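Local coordinates for glutathione S-transferase, N-terminal domain protein (Pseudomonas putida, PDB 4NAX) that binds oxidized glutathione disulfide and, as a member of the glutathione S-transferase superfamily, probably has transferase activity, at residues Q103-D108 with Y113-W118; L119-G124 with L161-R166; Q172-A175 with I180-I183. All coordinates share one frame; numbering follows the deposited sequence.

Interaction 1 of 3, residues Q103-D108 with Y113-W118; sequences QLLSQD and YQTLQW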
loop_
_atom_site.group_PDB
_atom_site.type_symbol
_atom_site.label_atom_id
_atom_site.label_comp_id
_atom_site.label_asym_id
_atom_site.label_seq_id
_atom_site.Cartn_x
_atom_site.Cartn_y
_atom_site.Cartn_z
ATOM N N GLN A 103 0.868 -0.464 -20.476
ATOM C CA GLN A 103 -0.402 0.256 -20.405
ATOM C C GLN A 103 -0.707 0.676 -18.969
ATOM O O GLN A 103 -0.378 -0.036 -18.021
ATOM C CB GLN A 103 -1.533 -0.663 -20.882
ATOM C CG GLN A 103 -1.422 -1.099 -22.340
ATOM C CD GLN A 103 -2.596 -1.964 -22.758
ATOM O OE1 GLN A 103 -3.746 -1.576 -22.587
ATOM N NE2 GLN A 103 -2.316 -3.139 -23.298
ATOM N N LEU A 104 -1.362 1.821 -18.832
ATOM C CA LEU A 104 -1.982 2.272 -17.585
ATOM C C LEU A 104 -0.998 2.668 -16.503
ATOM O O LEU A 104 -1.349 2.786 -15.324
ATOM C CB LEU A 104 -3.030 1.267 -17.097
ATOM C CG LEU A 104 -4.173 1.067 -18.108
ATOM C CD1 LEU A 104 -5.043 -0.099 -17.715
ATOM C CD2 LEU A 104 -5.060 2.285 -18.238
ATOM N N LEU A 105 0.220 2.964 -16.922
ATOM C CA LEU A 105 1.213 3.599 -16.058
ATOM C C LEU A 105 2.126 4.358 -17.010
ATOM O O LEU A 105 2.800 3.758 -17.836
ATOM C CB LEU A 105 2.002 2.582 -15.239
ATOM C CG LEU A 105 3.097 3.112 -14.309
ATOM C CD1 LEU A 105 2.571 4.157 -13.332
ATOM C CD2 LEU A 105 3.773 1.963 -13.555
ATOM N N SER A 106 2.122 5.679 -16.909
ATOM C CA SER A 106 2.819 6.523 -17.869
ATOM C C SER A 106 4.280 6.184 -17.980
ATOM O O SER A 106 4.928 5.893 -16.985
ATOM C CB SER A 106 2.718 7.979 -17.441
ATOM O OG SER A 106 3.292 8.843 -18.409
ATOM N N GLN A 107 4.787 6.299 -19.205
ATOM C CA GLN A 107 6.214 6.206 -19.483
ATOM C C GLN A 107 6.937 7.524 -19.183
ATOM O O GLN A 107 8.168 7.546 -19.103
ATOM C CB GLN A 107 6.505 5.829 -20.944
ATOM C CG GLN A 107 5.590 4.780 -21.578
ATOM C CD GLN A 107 6.094 3.359 -21.432
ATOM O OE1 GLN A 107 7.298 3.106 -21.486
ATOM N NE2 GLN A 107 5.166 2.416 -21.250
ATOM N N ASP A 108 6.192 8.620 -19.056
ATOM C CA ASP A 108 6.778 9.871 -18.614
ATOM C C ASP A 108 7.172 9.711 -17.142
ATOM O O ASP A 108 6.309 9.400 -16.324
ATOM C CB ASP A 108 5.794 11.034 -18.743
ATOM C CG ASP A 108 6.346 12.294 -18.114
ATOM O OD1 ASP A 108 7.303 12.858 -18.669
ATOM O OD2 ASP A 108 5.866 12.692 -17.039
ATOM N N TYR A 113 5.759 8.537 -11.376
ATOM C CA TYR A 113 5.872 8.685 -9.925
ATOM C C TYR A 113 4.602 9.257 -9.303
ATOM O O TYR A 113 4.186 8.826 -8.239
ATOM C CB TYR A 113 7.140 9.472 -9.539
ATOM C CG TYR A 113 8.381 8.746 -10.027
ATOM C CD1 TYR A 113 8.646 7.458 -9.608
ATOM C CD2 TYR A 113 9.256 9.332 -10.931
ATOM C CE1 TYR A 113 9.728 6.748 -10.087
ATOM C CE2 TYR A 113 10.339 8.628 -11.434
ATOM C CZ TYR A 113 10.569 7.339 -11.014
ATOM O OH TYR A 113 11.635 6.645 -11.553
ATOM N N GLN A 114 3.937 10.191 -9.971
ATOM C CA GLN A 114 2.659 10.694 -9.451
ATOM C C GLN A 114 1.628 9.570 -9.389
ATOM O O GLN A 114 0.827 9.495 -8.446
ATOM C CB GLN A 114 2.091 11.833 -10.297
ATOM C CG GLN A 114 2.984 13.056 -10.413
ATOM C CD GLN A 114 3.393 13.624 -9.062
ATOM O OE1 GLN A 114 2.546 13.871 -8.203
ATOM N NE2 GLN A 114 4.681 13.814 -8.872
ATOM N N THR A 115 1.652 8.676 -10.379
ATOM C CA THR A 115 0.719 7.555 -10.398
ATOM C C THR A 115 0.994 6.597 -9.236
ATOM O O THR A 115 0.073 6.148 -8.521
ATOM C CB THR A 115 0.777 6.813 -11.737
ATOM O OG1 THR A 115 0.484 7.735 -12.798
ATOM C CG2 THR A 115 -0.237 5.712 -11.768
ATOM N N LEU A 116 2.270 6.285 -9.024
ATOM C CA LEU A 116 2.659 5.405 -7.931
ATOM C C LEU A 116 2.316 6.012 -6.569
ATOM O O LEU A 116 1.927 5.314 -5.655
ATOM C CB LEU A 116 4.135 5.024 -8.021
ATOM C CG LEU A 116 4.546 4.218 -9.240
ATOM C CD1 LEU A 116 6.048 3.968 -9.261
ATOM C CD2 LEU A 116 3.817 2.887 -9.321
ATOM N N GLN A 117 2.471 7.324 -6.443
ATOM C CA GLN A 117 2.043 8.043 -5.260
ATOM C C GLN A 117 0.566 7.791 -4.962
ATOM O O GLN A 117 0.196 7.429 -3.844
ATOM C CB GLN A 117 2.295 9.533 -5.459
ATOM C CG GLN A 117 1.641 10.461 -4.464
ATOM C CD GLN A 117 1.858 11.883 -4.926
ATOM O OE1 GLN A 117 2.869 12.506 -4.625
ATOM N NE2 GLN A 117 0.959 12.357 -5.767
ATOM N N TRP A 118 -0.295 7.991 -5.956
ATOM C CA TRP A 118 -1.709 7.790 -5.712
ATOM C C TRP A 118 -2.084 6.323 -5.480
ATOM O O TRP A 118 -2.994 6.035 -4.699
ATOM C CB TRP A 118 -2.537 8.440 -6.813
ATOM C CG TRP A 118 -2.504 9.947 -6.728
ATOM C CD1 TRP A 118 -1.939 10.814 -7.635
ATOM C CD2 TRP A 118 -3.021 10.767 -5.671
ATOM N NE1 TRP A 118 -2.090 12.110 -7.204
ATOM C CE2 TRP A 118 -2.750 12.107 -6.001
ATOM C CE3 TRP A 118 -3.686 10.500 -4.480
ATOM C CZ2 TRP A 118 -3.165 13.173 -5.182
ATOM C CZ3 TRP A 118 -4.095 11.542 -3.684
ATOM C CH2 TRP A 118 -3.827 12.865 -4.037
HETATM O O HOH W 1 -0.071 7.174 -15.489
#
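Leu105 and Thr115 meet where the linker that follows helix 90-101 passes beside the beginning of helix 109-137, the first long helix of the all-helical half of the glutathione transferase fold. Their side chains cross obliquely. Leu105 carries CG anti to its backbone N (chi1 179°), which sends the isobutyl group on to the helix although its CB does not aim there directly; Leu105 CD1 then lies 3.6 Å from Thr115 CG2. The second branch goes to the neighbouring residue, Leu105 CD2 standing 4.3 Å from Leu116 CD2, so the fork of one leucine is shared between two successive helix residues. Leucine suits this buried place because its two methyls can serve two neighbours at once, and it also packs on Ala98 and Glu99 of helix 90-101.

Threonine suits its own place by being two-sided. Its methyl faces the leucine, while its hydroxyl handles a polar link: water 1 donates to Thr115 OG1 at 2.8 Å and accepts from Ser106 N at 3.0 Å, bridging 103-108 and 113-118, which share no direct hydrogen bond. On the other flank of the helix, Gln114 NE2 and Gln117 OE1 bond to the backbone of Pro86 and Phe88 of the second subunit.

Ser106 shapes the chain just before the helix. Its OG accepts from Asp108 N at 3.0 Å, an ST turn, and Asp108 follows as N-cap. Gln111 takes part twice: its N donates to Asp108 OD2, and its O receives the hydrogen bond of Thr115 OG1.

Interaction 2 of 3, residues L119-G124 with L161-R166; sequences LMFQMG and LGVLDR. With GDS (oxidized glutathione disulfide), chain C.
Asp165 OD1 takes a hydrogen bond from Val210 N and a weak one from Glu209 N, fastening helix 148-168 to the start of helix 208-219, while the adjacent Leu164 and Val163 turn to Phe121 on helix 109-137. That second contact is wholly apolar. The two backbones are well apart, 10.0 Å between Phe121 CA and Leu164 CA, and a phenylalanine is long enough to span the gap. A chi1 of 165° swings the phenyl ring away from the backbone N and out across it: Phe121 CE2 comes to 3.7 Å from Leu164 CD2, and from the same side of the ring plane Val163 CG1 lies 4.0 Å from Phe121 CE1 and equally near CZ. The outer end of the ring thus rests obliquely on two branched side chains of successive residues, each offering mainly one methyl.

These helices belong to the helical bundle that forms the C-terminal half of the glutathione transferase fold. Trp118 adds an edge-to-face contact to the Phe121 ring, and Asn68 of the second subunit packs on both Phe121 and Val163. Elsewhere round helix 109-137, Met123 turns to the glutathione disulfide. Its chain is bent at both chi2 and chi3, and the terminal methyl, Met123 CE, rests 3.3 Å from the carboxylate oxygen GDS OE8.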
loop_
_atom_site.group_PDB
_atom_site.type_symbol
_atom_site.label_atom_id
_atom_site.label_comp_id
_atom_site.label_asym_id
_atom_site.label_seq_id
_atom_site.Cartn_x
_atom_site.Cartn_y
_atom_site.Cartn_z
ATOM N N LEU A 119 -1.353 5.412 -6.114
ATOM C CA LEU A 119 -1.500 3.991 -5.823
ATOM C C LEU A 119 -1.177 3.668 -4.360
ATOM O O LEU A 119 -1.897 2.923 -3.701
ATOM C CB LEU A 119 -0.632 3.169 -6.780
ATOM C CG LEU A 119 -0.663 1.659 -6.573
ATOM C CD1 LEU A 119 -2.056 1.087 -6.782
ATOM C CD2 LEU A 119 0.365 0.985 -7.486
ATOM N N MET A 120 -0.089 4.252 -3.860
ATOM C CA MET A 120 0.305 4.037 -2.460
ATOM C C MET A 120 -0.706 4.667 -1.483
ATOM O O MET A 120 -1.016 4.086 -0.446
ATOM C CB MET A 120 1.685 4.642 -2.228
ATOM C CG MET A 120 2.811 3.885 -2.913
ATOM S SD MET A 120 3.033 2.247 -2.202
ATOM C CE MET A 120 4.322 1.655 -3.303
ATOM N N PHE A 121 -1.237 5.834 -1.828
ATOM C CA PHE A 121 -2.292 6.483 -1.071
ATOM C C PHE A 121 -3.495 5.530 -0.954
ATOM O O PHE A 121 -4.111 5.380 0.118
ATOM C CB PHE A 121 -2.661 7.811 -1.744
ATOM C CG PHE A 121 -3.954 8.430 -1.284
ATOM C CD1 PHE A 121 -3.994 9.260 -0.183
ATOM C CD2 PHE A 121 -5.115 8.203 -1.987
ATOM C CE1 PHE A 121 -5.179 9.860 0.204
ATOM C CE2 PHE A 121 -6.305 8.792 -1.595
ATOM C CZ PHE A 121 -6.334 9.614 -0.489
ATOM N N GLN A 122 -3.830 4.870 -2.062
ATOM C CA GLN A 122 -4.906 3.902 -2.042
ATOM C C GLN A 122 -4.585 2.742 -1.110
ATOM O O GLN A 122 -5.399 2.334 -0.266
ATOM C CB GLN A 122 -5.208 3.400 -3.461
ATOM C CG GLN A 122 -6.444 2.517 -3.546
ATOM C CD GLN A 122 -6.206 1.102 -3.046
ATOM O OE1 GLN A 122 -5.274 0.440 -3.483
ATOM N NE2 GLN A 122 -7.066 0.613 -2.167
ATOM N N MET A 123 -3.390 2.183 -1.280
ATOM C CA MET A 123 -3.017 0.954 -0.576
ATOM C C MET A 123 -2.882 1.151 0.921
ATOM O O MET A 123 -3.173 0.237 1.690
ATOM C CB MET A 123 -1.737 0.372 -1.171
ATOM C CG MET A 123 -1.946 -0.262 -2.564
ATOM S SD MET A 123 -2.879 -1.792 -2.586
ATOM C CE MET A 123 -1.711 -2.885 -1.823
ATOM N N GLY A 124 -2.430 2.338 1.346
ATOM C CA GLY A 124 -2.268 2.633 2.767
ATOM C C GLY A 124 -3.460 3.302 3.429
ATOM O O GLY A 124 -3.694 3.131 4.645
ATOM N N LEU A 161 -11.848 10.887 1.312
ATOM C CA LEU A 161 -12.721 11.292 0.214
ATOM C C LEU A 161 -12.526 12.756 -0.172
ATOM O O LEU A 161 -12.565 13.097 -1.346
ATOM C CB LEU A 161 -14.190 11.014 0.544
ATOM C CG LEU A 161 -14.577 9.533 0.466
ATOM C CD1 LEU A 161 -15.890 9.272 1.187
ATOM C CD2 LEU A 161 -14.660 9.035 -0.975
ATOM N N GLY A 162 -12.315 13.609 0.827
ATOM C CA GLY A 162 -12.054 15.010 0.568
ATOM C C GLY A 162 -10.759 15.226 -0.190
ATOM O O GLY A 162 -10.685 16.061 -1.091
ATOM N N VAL A 163 -9.728 14.477 0.176
ATOM C CA VAL A 163 -8.458 14.542 -0.551
ATOM C C VAL A 163 -8.692 14.175 -2.018
ATOM O O VAL A 163 -8.235 14.874 -2.923
ATOM C CB VAL A 163 -7.384 13.629 0.086
ATOM C CG1 VAL A 163 -6.143 13.593 -0.762
ATOM C CG2 VAL A 163 -7.032 14.102 1.500
ATOM N N LEU A 164 -9.409 13.083 -2.252
ATOM C CA LEU A 164 -9.732 12.691 -3.610
ATOM C C LEU A 164 -10.524 13.756 -4.347
ATOM O O LEU A 164 -10.253 14.064 -5.513
ATOM C CB LEU A 164 -10.516 11.383 -3.635
ATOM C CG LEU A 164 -9.788 10.106 -3.282
ATOM C CD1 LEU A 164 -10.776 8.955 -3.341
ATOM C CD2 LEU A 164 -8.626 9.830 -4.227
ATOM N N ASP A 165 -11.527 14.301 -3.664
ATOM C CA ASP A 165 -12.451 15.230 -4.291
ATOM C C ASP A 165 -11.735 16.503 -4.724
ATOM O O ASP A 165 -11.949 17.012 -5.828
ATOM C CB ASP A 165 -13.588 15.551 -3.328
ATOM C CG ASP A 165 -14.775 16.162 -4.012
ATOM O OD1 ASP A 165 -15.414 15.470 -4.819
ATOM O OD2 ASP A 165 -15.077 17.340 -3.714
ATOM N N ARG A 166 -10.901 17.039 -3.836
ATOM C CA ARG A 166 -10.161 18.249 -4.149
ATOM C C ARG A 166 -9.186 17.983 -5.284
ATOM O O ARG A 166 -8.975 18.833 -6.159
ATOM C CB ARG A 166 -9.450 18.810 -2.922
ATOM C CG ARG A 166 -10.434 19.345 -1.881
ATOM C CD ARG A 166 -9.736 20.054 -0.725
ATOM N NE ARG A 166 -8.854 19.150 0.014
ATOM C CZ ARG A 166 -9.240 18.306 0.973
ATOM N NH1 ARG A 166 -8.347 17.521 1.566
ATOM N NH2 ARG A 166 -10.506 18.245 1.349
HETATM N N1 GDS C . -9.889 -10.347 7.835
HETATM C CA1 GDS C . -10.714 -9.280 7.271
HETATM C C1 GDS C . -11.387 -8.479 8.363
HETATM O OE1 GDS C . -11.769 -7.319 8.084
HETATM O OE2 GDS C . -11.553 -8.972 9.501
HETATM C CB1 GDS C . -11.774 -9.896 6.350
HETATM C CG1 GDS C . -12.432 -8.901 5.384
HETATM C CD1 GDS C . -11.444 -8.373 4.376
HETATM O O1 GDS C . -10.476 -9.034 4.048
HETATM N N2 GDS C . -11.703 -7.160 3.905
HETATM C CA2 GDS C . -10.905 -6.524 2.876
HETATM C C2 GDS C . -10.243 -5.276 3.397
HETATM O O2 GDS C . -10.830 -4.524 4.166
HETATM C CB2 GDS C . -11.788 -6.159 1.681
HETATM S SG2 GDS C . -12.422 -7.552 0.757
HETATM N N3 GDS C . -9.020 -5.017 2.940
HETATM C CA3 GDS C . -8.260 -3.855 3.369
HETATM C C3 GDS C . -7.322 -3.298 2.320
HETATM O OE3 GDS C . -6.348 -2.641 2.743
HETATM O OE4 GDS C . -7.617 -3.465 1.131
HETATM N N4 GDS C . -9.310 -11.579 2.918
HETATM C CA4 GDS C . -9.220 -12.946 3.380
HETATM C C4 GDS C . -8.972 -13.065 4.859
HETATM O OE5 GDS C . -8.915 -14.219 5.376
HETATM O OE6 GDS C . -8.878 -12.003 5.526
HETATM C C5 GDS C . -8.850 -11.235 1.722
HETATM O O5 GDS C . -8.303 -12.047 0.983
HETATM C CA5 GDS C . -9.062 -9.803 1.283
HETATM N N5 GDS C . -7.865 -9.301 0.617
HETATM C CB5 GDS C . -10.261 -9.768 0.334
HETATM S SG5 GDS C . -10.620 -8.158 -0.371
HETATM C CA6 GDS C . -3.909 -6.436 0.091
HETATM C C6 GDS C . -4.079 -6.254 -1.387
HETATM O OE7 GDS C . -4.057 -7.276 -2.116
HETATM O OE8 GDS C . -4.224 -5.085 -1.815
HETATM N N6 GDS C . -3.214 -5.261 0.655
HETATM C CB6 GDS C . -5.273 -6.621 0.758
HETATM C CG6 GDS C . -5.958 -7.909 0.289
HETATM C CD6 GDS C . -7.216 -8.218 1.055
HETATM O O6 GDS C . -7.616 -7.499 1.978
#

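Interaction 3 of 3, residues Q172-A175 with I180-I183; sequences QWMA and IADI
A buried carboxylate binding a loop backbone makes this contact, in the loop that leads from helix 148-168 into helix 180-193. Asp182, on the first turn of the latter helix, accepts from Met174 N through OD1 at 2.9 Å, a nearly straight bond (169°) that uses the syn lone pair. Its other oxygen is also held: water 2 donates to Asp182 OD2 at 2.6 Å and accepts from Ala175 N at 2.8 Å. Aspartate fits because its short chain offers two acceptors, one to Met174 N directly and one to Ala175 N through water 2.

Apolar groups flank the carboxylate. The Trp173 side chain crosses that of Asp182 at about a right angle, its ring tilted 56° from the carboxylate plane, with Trp173 CE3 3.5 Å from Asp182 CG. Past the other side, Met174 CB packs on Ala181 CB at 4.1 Å, where the small alanine lets the loop come near the helix.

Asp182 OD2 further accepts from Ser179 N, and Ser179 OG accepts from Ala181 N. An asparagine here would probably leave either Met174 N or Ser179 N facing an NH2 group, without its acceptor. This Ser-x-x-Asp pattern is consistent with the N-capping box known at the start of the corresponding helix in glutathione transferases.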
loop_
_atom_site.group_PDB
_atom_site.type_symbol
_atom_site.label_atom_id
_atom_site.label_comp_id
_atom_site.label_asym_id
_atom_site.label_seq_id
_atom_site.Cartn_x
_atom_site.Cartn_y
_atom_site.Cartn_z
ATOM N N GLN A 172 -10.024 14.556 -15.191
ATOM C CA GLN A 172 -10.744 13.326 -15.490
ATOM C C GLN A 172 -10.337 12.168 -14.587
ATOM O O GLN A 172 -11.182 11.363 -14.208
ATOM C CB GLN A 172 -10.532 12.925 -16.957
ATOM C CG GLN A 172 -10.995 13.968 -17.954
ATOM C CD GLN A 172 -12.420 14.437 -17.711
ATOM O OE1 GLN A 172 -12.688 15.637 -17.601
ATOM N NE2 GLN A 172 -13.337 13.496 -17.640
ATOM N N TRP A 173 -9.047 12.080 -14.258
ATOM C CA TRP A 173 -8.484 10.923 -13.571
ATOM C C TRP A 173 -7.434 11.354 -12.555
ATOM O O TRP A 173 -7.087 12.538 -12.446
ATOM C CB TRP A 173 -7.893 9.917 -14.569
ATOM C CG TRP A 173 -8.852 9.387 -15.582
ATOM C CD1 TRP A 173 -8.819 9.611 -16.929
ATOM C CD2 TRP A 173 -9.948 8.491 -15.352
ATOM N NE1 TRP A 173 -9.850 8.946 -17.541
ATOM C CE2 TRP A 173 -10.554 8.245 -16.603
ATOM C CE3 TRP A 173 -10.502 7.906 -14.209
ATOM C CZ2 TRP A 173 -11.672 7.423 -16.749
ATOM C CZ3 TRP A 173 -11.621 7.073 -14.354
ATOM C CH2 TRP A 173 -12.187 6.840 -15.617
ATOM N N MET A 174 -6.939 10.407 -11.773
ATOM C CA MET A 174 -5.943 10.744 -10.754
ATOM C C MET A 174 -4.662 11.338 -11.337
ATOM O O MET A 174 -4.107 12.315 -10.802
ATOM C CB MET A 174 -5.607 9.516 -9.909
ATOM C CG MET A 174 -6.768 9.005 -9.063
ATOM S SD MET A 174 -7.489 10.193 -7.910
ATOM C CE MET A 174 -6.130 10.431 -6.769
ATOM N N ALA A 175 -4.175 10.729 -12.411
ATOM C CA ALA A 175 -3.025 11.231 -13.146
ATOM C C ALA A 175 -3.508 11.745 -14.504
ATOM O O ALA A 175 -4.708 11.786 -14.765
ATOM C CB ALA A 175 -1.974 10.148 -13.295
ATOM N N ILE A 180 -3.510 2.755 -13.402
ATOM C CA ILE A 180 -3.654 1.837 -12.284
ATOM C C ILE A 180 -4.066 2.516 -10.976
ATOM O O ILE A 180 -4.629 1.842 -10.100
ATOM C CB ILE A 180 -2.387 0.973 -12.068
ATOM C CG1 ILE A 180 -1.133 1.807 -11.790
ATOM C CG2 ILE A 180 -2.214 0.027 -13.245
ATOM C CD1 ILE A 180 0.097 0.956 -11.499
ATOM N N ALA A 181 -3.779 3.810 -10.797
ATOM C CA ALA A 181 -4.260 4.492 -9.583
ATOM C C ALA A 181 -5.791 4.550 -9.560
ATOM O O ALA A 181 -6.408 4.384 -8.503
ATOM C CB ALA A 181 -3.671 5.893 -9.455
ATOM N N ASP A 182 -6.414 4.833 -10.701
ATOM C CA ASP A 182 -7.879 4.843 -10.777
ATOM C C ASP A 182 -8.451 3.459 -10.526
ATOM O O ASP A 182 -9.436 3.296 -9.806
ATOM C CB ASP A 182 -8.355 5.370 -12.116
ATOM C CG ASP A 182 -7.724 6.701 -12.456
ATOM O OD1 ASP A 182 -7.987 7.686 -11.742
ATOM O OD2 ASP A 182 -6.951 6.758 -13.419
ATOM N N ILE A 183 -7.822 2.466 -11.143
ATOM C CA ILE A 183 -8.268 1.086 -10.999
ATOM C C ILE A 183 -8.169 0.631 -9.535
ATOM O O ILE A 183 -9.015 -0.125 -9.050
ATOM C CB ILE A 183 -7.493 0.168 -11.963
ATOM C CG1 ILE A 183 -7.880 0.533 -13.409
ATOM C CG2 ILE A 183 -7.776 -1.303 -11.678
ATOM C CD1 ILE A 183 -6.996 -0.105 -14.456
HETATM O O HOH W 2 -4.789 8.199 -13.481
#

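Along the chain the three contacts come in series, neither nested nor crossed. Interaction 1 folds the linker back on its own helix, 109-137, across the first helical turn, residues 109-112. Interaction 2 closes a longer loop, 36 residues, most of them helical, and joins that same helix to helix 148-168. Interaction 3 folds the connection after helix 148-168 on to the start of helix 180-193. They meet in space: Trp118 lies against Val163 of interaction 2 and Met174 of interaction 3, and Met174 also touches Leu164. A probable hydrogen bond from Ile180 N to Leu104 O, 2.9 Å, brings helix 180-193 back to the linker.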